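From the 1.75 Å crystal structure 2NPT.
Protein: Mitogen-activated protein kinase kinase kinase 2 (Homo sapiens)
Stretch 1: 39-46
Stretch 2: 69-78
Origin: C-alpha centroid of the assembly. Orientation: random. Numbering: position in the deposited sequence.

Stretch 1, residues 39-46: PVKLEDLR
Stretch 2 (69-78) PLTTQDDLDK

A single glutamine amide, that of Gln73, bridges the two stretches with both of its ends: its NE2 donates to Val40 O (3.0 Å, N-H...O angle 152°), and its OE1 accepts from Leu42 N (3.2 Å, 153°). The carboxamide thus reads the backbone on both sides of Lys41, satisfying a carbonyl before the first helix and an amide in its first turn, where no preceding helical carbonyl is available. Gln73 reaches there with chi1 -176° (t), chi2 56° (p) and chi3 48°; its CA-to-CB bond runs sideways, but the end of the side chain comes nearer. NE2 also donates to Asp77 OD1 (2.8 Å), one turn along its own helix, and water 1 donates to Gln73 OE1 (3.1 Å) while accepting a weak bond from Glu43 N (3.4 Å).

In stretch 1, Pro39 follows a cis peptide bond, and Pro39 to Lys41 are extended (phi/psi -76/140, -86/138, -115/147). Lys41 is the N-cap of helix 42-46; Lys41 N donates to Asp44 OD2 (2.9 Å), and Leu45 N to Lys41 O (3.2 Å). In stretch 2, Thr72 (-124/165) precedes helix 73-78. Its OG1 accepts from Asp75 N (3.2 Å) as the cap, while Asp75 OD2 folds back to receive Thr71 N (3.0 Å), Thr72 N (3.2 Å) and Thr71 OG1 (3.1 Å). Farther along, Lys78 NZ forms a salt bridge with Asp74 OD2 (2.5 Å).

The helices lie nearly perpendicular, their N-to-C directions 84° apart and their axes 10.7 Å apart at closest approach. The start of the first helix sits close to that of the second: Leu42 CA lies 5.9 Å from Gln73 CA, whereas Val40 CA and Asp77 CA are 8.0 Å apart.

Beside the polar bridge, Leu76 (chi1 171°, t; chi2 56°, p) points toward stretch 1 and makes apolar contacts with three residues. Its CD2 meets Val40 CG1 (4.0 Å; Val40 chi1 179°, t) and Leu42 CD2 (4.1 Å), and its CD1 meets Leu45 CD1 (3.7 Å; Leu45 chi1 -66°, m; chi2 177°, t). Leu42, with chi1 -93° between wells and chi2 -170° (t), has the largest covered area. Its CD1 approaches Thr71 C and Thr72 O, both at 3.4 Å, packing against the backbone that leads into the second helix, while its CD2 lies 4.2 Å from CB of Leu70 (chi1 -71°, m; chi2 -179°, t). Together the stretches bury 346 Å², summed over both sides.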

# COMPACT_ATOMS: atom_id res chain seq x y z
N PRO D 39 -16.49 -1.67 9.05
CA PRO D 39 -15.68 -2.37 10.06
C PRO D 39 -14.94 -3.54 9.45
O PRO D 39 -15.47 -4.23 8.58
CB PRO D 39 -16.72 -2.86 11.06
CG PRO D 39 -17.91 -3.08 10.25
CD PRO D 39 -17.93 -1.98 9.23
N VAL D 40 -13.70 -3.74 9.86
CA VAL D 40 -12.89 -4.81 9.29
C VAL D 40 -13.17 -6.11 10.03
O VAL D 40 -13.25 -6.12 11.26
CB VAL D 40 -11.36 -4.46 9.36
CG1 VAL D 40 -10.52 -5.58 8.77
CG2 VAL D 40 -11.08 -3.14 8.63
N LYS D 41 -13.29 -7.20 9.28
CA LYS D 41 -13.52 -8.54 9.85
C LYS D 41 -12.38 -9.48 9.61
O LYS D 41 -11.72 -9.38 8.58
CB LYS D 41 -14.81 -9.14 9.26
CG LYS D 41 -16.05 -8.80 10.06
CD LYS D 41 -16.94 -7.74 9.44
CE LYS D 41 -17.86 -7.15 10.51
N LEU D 42 -12.13 -10.40 10.55
CA LEU D 42 -11.09 -11.38 10.36
C LEU D 42 -11.18 -12.12 9.04
O LEU D 42 -10.16 -12.35 8.42
CB LEU D 42 -11.06 -12.44 11.45
CG LEU D 42 -10.16 -12.23 12.62
CD1 LEU D 42 -10.09 -13.48 13.46
CD2 LEU D 42 -8.77 -11.75 12.10
N GLU D 43 -12.40 -12.52 8.64
CA GLU D 43 -12.57 -13.30 7.42
C GLU D 43 -12.22 -12.46 6.17
O GLU D 43 -11.73 -12.99 5.19
CB GLU D 43 -14.00 -13.88 7.31
CG GLU D 43 -14.22 -14.70 6.04
CD GLU D 43 -13.19 -15.80 5.86
OE1 GLU D 43 -12.90 -16.51 6.86
OE2 GLU D 43 -12.66 -15.94 4.72
N ASP D 44 -12.45 -11.16 6.23
CA ASP D 44 -11.99 -10.24 5.15
C ASP D 44 -10.49 -10.28 5.01
O ASP D 44 -9.96 -10.38 3.89
CB ASP D 44 -12.32 -8.77 5.46
CG ASP D 44 -13.75 -8.55 5.71
OD1 ASP D 44 -14.58 -9.24 5.07
OD2 ASP D 44 -14.05 -7.66 6.55
N LEU D 45 -9.80 -10.16 6.14
CA LEU D 45 -8.34 -10.27 6.14
C LEU D 45 -7.92 -11.63 5.61
O LEU D 45 -7.00 -11.71 4.81
CB LEU D 45 -7.74 -10.05 7.56
CG LEU D 45 -7.88 -8.67 8.17
CD1 LEU D 45 -7.31 -8.65 9.61
CD2 LEU D 45 -7.19 -7.59 7.33
N ARG D 46 -8.57 -12.72 6.07
CA ARG D 46 -8.17 -14.06 5.62
C ARG D 46 -8.33 -14.26 4.12
O ARG D 46 -7.42 -14.75 3.45
CB ARG D 46 -8.98 -15.13 6.36
CG ARG D 46 -8.93 -15.01 7.87
N PRO D 69 -1.40 -14.39 18.00
CA PRO D 69 -2.39 -14.85 17.00
C PRO D 69 -3.66 -14.05 17.11
O PRO D 69 -4.08 -13.66 18.23
CB PRO D 69 -2.67 -16.32 17.39
CG PRO D 69 -1.57 -16.72 18.25
CD PRO D 69 -1.18 -15.44 19.01
N LEU D 70 -4.28 -13.78 15.96
CA LEU D 70 -5.60 -13.18 15.90
C LEU D 70 -6.57 -14.26 15.47
O LEU D 70 -6.55 -14.68 14.29
CB LEU D 70 -5.68 -12.05 14.87
CG LEU D 70 -4.97 -10.74 15.12
CD1 LEU D 70 -5.28 -9.87 13.94
CD2 LEU D 70 -5.31 -10.08 16.50
N THR D 71 -7.41 -14.73 16.41
CA THR D 71 -8.26 -15.89 16.17
C THR D 71 -9.78 -15.57 16.16
O THR D 71 -10.54 -16.28 15.51
CB THR D 71 -7.89 -17.02 17.16
OG1 THR D 71 -8.33 -16.68 18.46
CG2 THR D 71 -6.40 -17.22 17.22
N THR D 72 -10.19 -14.50 16.85
CA THR D 72 -11.59 -14.08 16.91
C THR D 72 -11.77 -12.63 16.42
O THR D 72 -10.81 -11.87 16.35
CB THR D 72 -12.11 -14.18 18.34
OG1 THR D 72 -11.46 -13.17 19.15
CG2 THR D 72 -11.81 -15.60 18.95
N GLN D 73 -13.01 -12.25 16.13
CA GLN D 73 -13.32 -10.85 15.76
C GLN D 73 -12.86 -9.90 16.86
O GLN D 73 -12.25 -8.88 16.60
CB GLN D 73 -14.81 -10.70 15.46
CG GLN D 73 -15.21 -9.30 14.97
CD GLN D 73 -14.45 -8.86 13.74
OE1 GLN D 73 -14.34 -9.61 12.76
NE2 GLN D 73 -13.92 -7.64 13.77
N ASP D 74 -13.08 -10.26 18.11
CA ASP D 74 -12.63 -9.43 19.22
C ASP D 74 -11.14 -9.17 19.26
O ASP D 74 -10.71 -8.07 19.59
CB ASP D 74 -13.09 -10.01 20.55
CG ASP D 74 -12.87 -9.02 21.68
OD1 ASP D 74 -13.71 -8.12 21.83
OD2 ASP D 74 -11.82 -9.10 22.34
N ASP D 75 -10.33 -10.18 18.92
CA ASP D 75 -8.88 -10.02 18.88
C ASP D 75 -8.50 -8.91 17.87
O ASP D 75 -7.64 -8.05 18.12
CB ASP D 75 -8.23 -11.34 18.44
CG ASP D 75 -8.28 -12.48 19.51
OD1 ASP D 75 -8.45 -12.24 20.73
OD2 ASP D 75 -8.08 -13.67 19.12
N LEU D 76 -9.15 -8.96 16.72
CA LEU D 76 -8.82 -8.02 15.65
C LEU D 76 -9.26 -6.61 16.07
O LEU D 76 -8.56 -5.64 15.86
CB LEU D 76 -9.55 -8.41 14.37
CG LEU D 76 -9.46 -7.38 13.23
CD1 LEU D 76 -7.99 -7.06 12.89
CD2 LEU D 76 -10.20 -7.89 12.07
N ASP D 77 -10.47 -6.53 16.63
CA ASP D 77 -11.00 -5.25 17.10
C ASP D 77 -10.02 -4.60 18.05
O ASP D 77 -9.76 -3.38 17.95
CB ASP D 77 -12.37 -5.47 17.79
CG ASP D 77 -13.50 -5.80 16.79
OD1 ASP D 77 -13.34 -5.61 15.58
OD2 ASP D 77 -14.55 -6.27 17.22
N LYS D 78 -9.47 -5.38 18.98
CA LYS D 78 -8.43 -4.87 19.85
C LYS D 78 -7.26 -4.30 19.07
O LYS D 78 -6.76 -3.21 19.39
CB LYS D 78 -7.91 -5.98 20.81
CG LYS D 78 -8.87 -6.36 21.92
CD LYS D 78 -8.17 -7.25 22.94
CE LYS D 78 -8.95 -7.36 24.22
NZ LYS D 78 -10.07 -8.29 23.99
O HOH W 1 -14.92 -12.05 10.89